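Local coordinates for protein maquette-3 (Escherichia coli, PDB 6Z0C) that folds as a designed single-chain four-helix bundle, probably made to explore how buried charged networks can be built into a hydrophobic core, at residues A[14-25]-A[79-90]. Sequence-based numbering, arbitrary orientation.
Sequences IQEFQQLLQEIQ and AQEAQQLLQELQ
Antiparallel packing of neighbouring helices in a four-helix bundle is exemplified by helices 4-48 and 52-99, where the side chains of Leu21, Gln83 and Leu86 act as knobs in holes of the facing helix. The N-to-C directions of segments 14-25 and 79-90 are 168° apart, their axes approaching to 10.0 Å. Leu86 enters among Ile14, Phe17, Gln18 and Leu21, its CG anti to the backbone N (chi1 -176°), which carries the branch toward helix 4-48. Leu86 CD2 lies 3.5 Å from Gln18 CG, while Leu86 CD1 meets Phe17 CD1 at 3.7 Å and approaches that ring obliquely. The Phe17 side chain also touches Val183 and Leu186 of helix 152-194. Ile14 slides past Leu86 in the opposite direction, its CD1 3.8 Å from Leu86 CD1, and its CG2 packs against the aliphatic part of Gln90, whose amide NE2 turns off to hydrogen-bond Gln11 OE1. An alanine here, lacking CG1, CG2 and CD1 of Ile14, would probably open a gap beside Leu86 CD1 and leave the Gln90 methylenes less covered. In the reverse direction, Leu21 fills a hole formed by Ala79, Ala82, Gln83 and Leu86, where the small alanines let its CD2 come within 4.0 Å of Ala82 CB. Gln83 sits among Gln18, Leu21, Gln22 and Gln25. Farther along, the bent chain of Gln25 lies over Ala79, bringing Gln25 NE2 to 3.6 Å from Ala79 CB.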
# COMPACT_ATOMS: atom_id res chain seq x y z
N ILE A 14 -13.74 5.13 -10.45
CA ILE A 14 -12.76 6.22 -10.14
C ILE A 14 -12.96 6.62 -8.67
O ILE A 14 -11.95 6.72 -7.94
CB ILE A 14 -12.92 7.42 -11.09
CG1 ILE A 14 -12.58 7.06 -12.54
CG2 ILE A 14 -12.09 8.61 -10.60
CD1 ILE A 14 -11.12 6.76 -12.80
N GLN A 15 -14.21 6.82 -8.25
CA GLN A 15 -14.55 7.30 -6.88
C GLN A 15 -14.14 6.23 -5.85
O GLN A 15 -13.50 6.59 -4.85
CB GLN A 15 -16.04 7.63 -6.76
CG GLN A 15 -16.44 8.18 -5.39
CD GLN A 15 -15.71 9.45 -5.00
OE1 GLN A 15 -14.52 9.44 -4.69
NE2 GLN A 15 -16.44 10.56 -4.99
N GLU A 16 -14.48 4.97 -6.11
CA GLU A 16 -14.14 3.80 -5.26
C GLU A 16 -12.61 3.74 -5.08
O GLU A 16 -12.16 3.58 -3.93
CB GLU A 16 -14.70 2.51 -5.87
CG GLU A 16 -14.67 1.34 -4.92
CD GLU A 16 -15.24 0.04 -5.48
OE1 GLU A 16 -14.93 -1.02 -4.91
OE2 GLU A 16 -15.99 0.10 -6.48
N PHE A 17 -11.86 3.88 -6.17
CA PHE A 17 -10.38 3.85 -6.18
C PHE A 17 -9.82 5.06 -5.42
O PHE A 17 -8.87 4.88 -4.64
CB PHE A 17 -9.86 3.78 -7.62
CG PHE A 17 -8.49 3.18 -7.80
CD1 PHE A 17 -8.08 2.74 -9.05
CD2 PHE A 17 -7.60 3.03 -6.74
CE1 PHE A 17 -6.83 2.19 -9.24
CE2 PHE A 17 -6.34 2.48 -6.94
CZ PHE A 17 -5.96 2.06 -8.19
N GLN A 18 -10.38 6.26 -5.64
CA GLN A 18 -9.97 7.49 -4.92
C GLN A 18 -10.13 7.25 -3.42
O GLN A 18 -9.17 7.52 -2.67
CB GLN A 18 -10.77 8.71 -5.39
CG GLN A 18 -10.31 9.27 -6.73
CD GLN A 18 -11.22 10.35 -7.27
OE1 GLN A 18 -12.39 10.44 -6.91
NE2 GLN A 18 -10.68 11.18 -8.15
N GLN A 19 -11.29 6.74 -3.00
CA GLN A 19 -11.60 6.44 -1.58
C GLN A 19 -10.62 5.37 -1.06
O GLN A 19 -10.16 5.51 0.09
CB GLN A 19 -13.05 5.99 -1.41
CG GLN A 19 -14.05 7.14 -1.57
CD GLN A 19 -15.45 6.77 -1.14
OE1 GLN A 19 -15.65 5.90 -0.29
NE2 GLN A 19 -16.43 7.44 -1.72
N LEU A 20 -10.30 4.37 -1.87
CA LEU A 20 -9.37 3.27 -1.47
C LEU A 20 -7.97 3.85 -1.22
O LEU A 20 -7.36 3.48 -0.20
CB LEU A 20 -9.35 2.19 -2.54
CG LEU A 20 -8.44 0.99 -2.26
CD1 LEU A 20 -8.77 0.36 -0.91
CD2 LEU A 20 -8.56 -0.04 -3.37
N LEU A 21 -7.49 4.74 -2.09
CA LEU A 21 -6.14 5.34 -1.93
C LEU A 21 -6.12 6.21 -0.67
O LEU A 21 -5.07 6.22 0.01
CB LEU A 21 -5.78 6.13 -3.19
CG LEU A 21 -5.38 5.29 -4.40
CD1 LEU A 21 -5.27 6.15 -5.65
CD2 LEU A 21 -4.07 4.54 -4.15
N GLN A 22 -7.23 6.87 -0.34
CA GLN A 22 -7.36 7.67 0.92
C GLN A 22 -7.27 6.71 2.11
O GLN A 22 -6.53 7.02 3.06
CB GLN A 22 -8.66 8.47 0.92
CG GLN A 22 -8.65 9.64 -0.06
CD GLN A 22 -9.97 10.36 -0.12
OE1 GLN A 22 -10.78 10.30 0.81
NE2 GLN A 22 -10.20 11.07 -1.21
N GLU A 23 -7.98 5.58 2.05
CA GLU A 23 -7.96 4.52 3.10
C GLU A 23 -6.53 3.99 3.26
O GLU A 23 -6.09 3.81 4.40
CB GLU A 23 -8.95 3.40 2.75
CG GLU A 23 -9.07 2.34 3.83
CD GLU A 23 -10.15 1.30 3.58
OE1 GLU A 23 -10.71 1.28 2.46
OE2 GLU A 23 -10.43 0.52 4.51
N ILE A 24 -5.84 3.74 2.15
CA ILE A 24 -4.42 3.29 2.13
C ILE A 24 -3.54 4.34 2.82
O ILE A 24 -2.73 3.96 3.69
CB ILE A 24 -3.96 2.97 0.70
CG1 ILE A 24 -4.53 1.63 0.23
CG2 ILE A 24 -2.45 3.03 0.59
CD1 ILE A 24 -4.35 1.35 -1.24
N GLN A 25 -3.68 5.62 2.46
CA GLN A 25 -2.86 6.71 3.05
C GLN A 25 -3.11 6.80 4.56
O GLN A 25 -2.13 6.99 5.31
CB GLN A 25 -3.13 8.04 2.35
CG GLN A 25 -2.73 8.02 0.88
CD GLN A 25 -2.07 9.31 0.44
OE1 GLN A 25 -2.71 10.36 0.38
NE2 GLN A 25 -0.79 9.23 0.12
N ALA A 79 1.47 6.19 -3.13
CA ALA A 79 -0.00 6.31 -3.06
C ALA A 79 -0.44 7.66 -3.63
O ALA A 79 -1.46 7.70 -4.35
CB ALA A 79 -0.49 6.11 -1.64
N GLN A 80 0.31 8.73 -3.33
CA GLN A 80 0.06 10.10 -3.85
C GLN A 80 0.19 10.10 -5.38
O GLN A 80 -0.69 10.67 -6.05
CB GLN A 80 1.03 11.09 -3.21
CG GLN A 80 0.76 12.54 -3.57
CD GLN A 80 1.69 13.47 -2.84
OE1 GLN A 80 1.91 13.35 -1.63
NE2 GLN A 80 2.25 14.42 -3.57
N GLU A 81 1.26 9.49 -5.91
CA GLU A 81 1.54 9.40 -7.37
C GLU A 81 0.39 8.65 -8.06
O GLU A 81 -0.05 9.08 -9.14
CB GLU A 81 2.90 8.73 -7.59
CG GLU A 81 3.35 8.67 -9.04
CD GLU A 81 4.69 7.99 -9.25
OE1 GLU A 81 5.48 7.93 -8.29
OE2 GLU A 81 4.93 7.51 -10.37
N ALA A 82 -0.10 7.57 -7.45
CA ALA A 82 -1.26 6.79 -7.94
C ALA A 82 -2.50 7.69 -8.00
O ALA A 82 -3.24 7.59 -8.97
CB ALA A 82 -1.49 5.58 -7.05
N GLN A 83 -2.71 8.54 -6.99
CA GLN A 83 -3.89 9.44 -6.91
C GLN A 83 -3.83 10.43 -8.08
O GLN A 83 -4.89 10.67 -8.70
CB GLN A 83 -3.96 10.12 -5.54
CG GLN A 83 -5.39 10.40 -5.08
CD GLN A 83 -5.65 10.02 -3.63
OE1 GLN A 83 -6.63 9.36 -3.31
NE2 GLN A 83 -4.76 10.46 -2.75
N GLN A 84 -2.64 10.96 -8.38
CA GLN A 84 -2.40 11.92 -9.50
C GLN A 84 -2.66 11.21 -10.84
O GLN A 84 -3.37 11.80 -11.68
CB GLN A 84 -0.98 12.48 -9.41
CG GLN A 84 -0.80 13.46 -8.26
CD GLN A 84 0.64 13.71 -7.88
OE1 GLN A 84 1.57 13.15 -8.46
NE2 GLN A 84 0.84 14.56 -6.89
N LEU A 85 -2.14 10.00 -11.02
CA LEU A 85 -2.35 9.19 -12.26
C LEU A 85 -3.84 8.85 -12.40
O LEU A 85 -4.34 8.85 -13.54
CB LEU A 85 -1.50 7.92 -12.20
CG LEU A 85 0.01 8.13 -12.30
CD1 LEU A 85 0.75 6.84 -11.99
CD2 LEU A 85 0.41 8.65 -13.68
N LEU A 86 -4.53 8.57 -11.29
CA LEU A 86 -5.98 8.23 -11.30
C LEU A 86 -6.81 9.41 -11.83
O LEU A 86 -7.76 9.17 -12.58
CB LEU A 86 -6.40 7.83 -9.88
CG LEU A 86 -7.84 7.35 -9.74
CD1 LEU A 86 -8.12 6.14 -10.63
CD2 LEU A 86 -8.14 7.02 -8.28
N GLN A 87 -6.48 10.65 -11.46
CA GLN A 87 -7.21 11.84 -11.96
C GLN A 87 -6.97 11.99 -13.47
O GLN A 87 -7.93 12.34 -14.19
CB GLN A 87 -6.82 13.11 -11.20
CG GLN A 87 -7.72 14.30 -11.51
CD GLN A 87 -9.19 13.99 -11.42
OE1 GLN A 87 -9.66 13.39 -10.45
NE2 GLN A 87 -9.94 14.38 -12.43
N GLU A 88 -5.75 11.71 -13.95
CA GLU A 88 -5.40 11.77 -15.40
C GLU A 88 -6.17 10.67 -16.15
O GLU A 88 -6.63 10.93 -17.29
CB GLU A 88 -3.89 11.61 -15.60
CG GLU A 88 -3.09 12.75 -15.00
CD GLU A 88 -1.60 12.73 -15.31
OE1 GLU A 88 -0.84 13.41 -14.59
OE2 GLU A 88 -1.21 12.04 -16.27
N LEU A 89 -6.32 9.50 -15.54
CA LEU A 89 -7.11 8.38 -16.10
C LEU A 89 -8.58 8.80 -16.18
O LEU A 89 -9.21 8.52 -17.21
CB LEU A 89 -6.93 7.12 -15.24
CG LEU A 89 -7.61 5.87 -15.79
CD1 LEU A 89 -6.94 5.40 -17.07
CD2 LEU A 89 -7.61 4.76 -14.75
N GLN A 90 -9.11 9.46 -15.14
CA GLN A 90 -10.50 9.98 -15.13
C GLN A 90 -10.68 10.92 -16.33
O GLN A 90 -11.68 10.77 -17.06
CB GLN A 90 -10.81 10.67 -13.80
CG GLN A 90 -12.28 11.01 -13.62
CD GLN A 90 -12.71 12.21 -14.43
OE1 GLN A 90 -11.96 13.16 -14.62
NE2 GLN A 90 -13.94 12.16 -14.92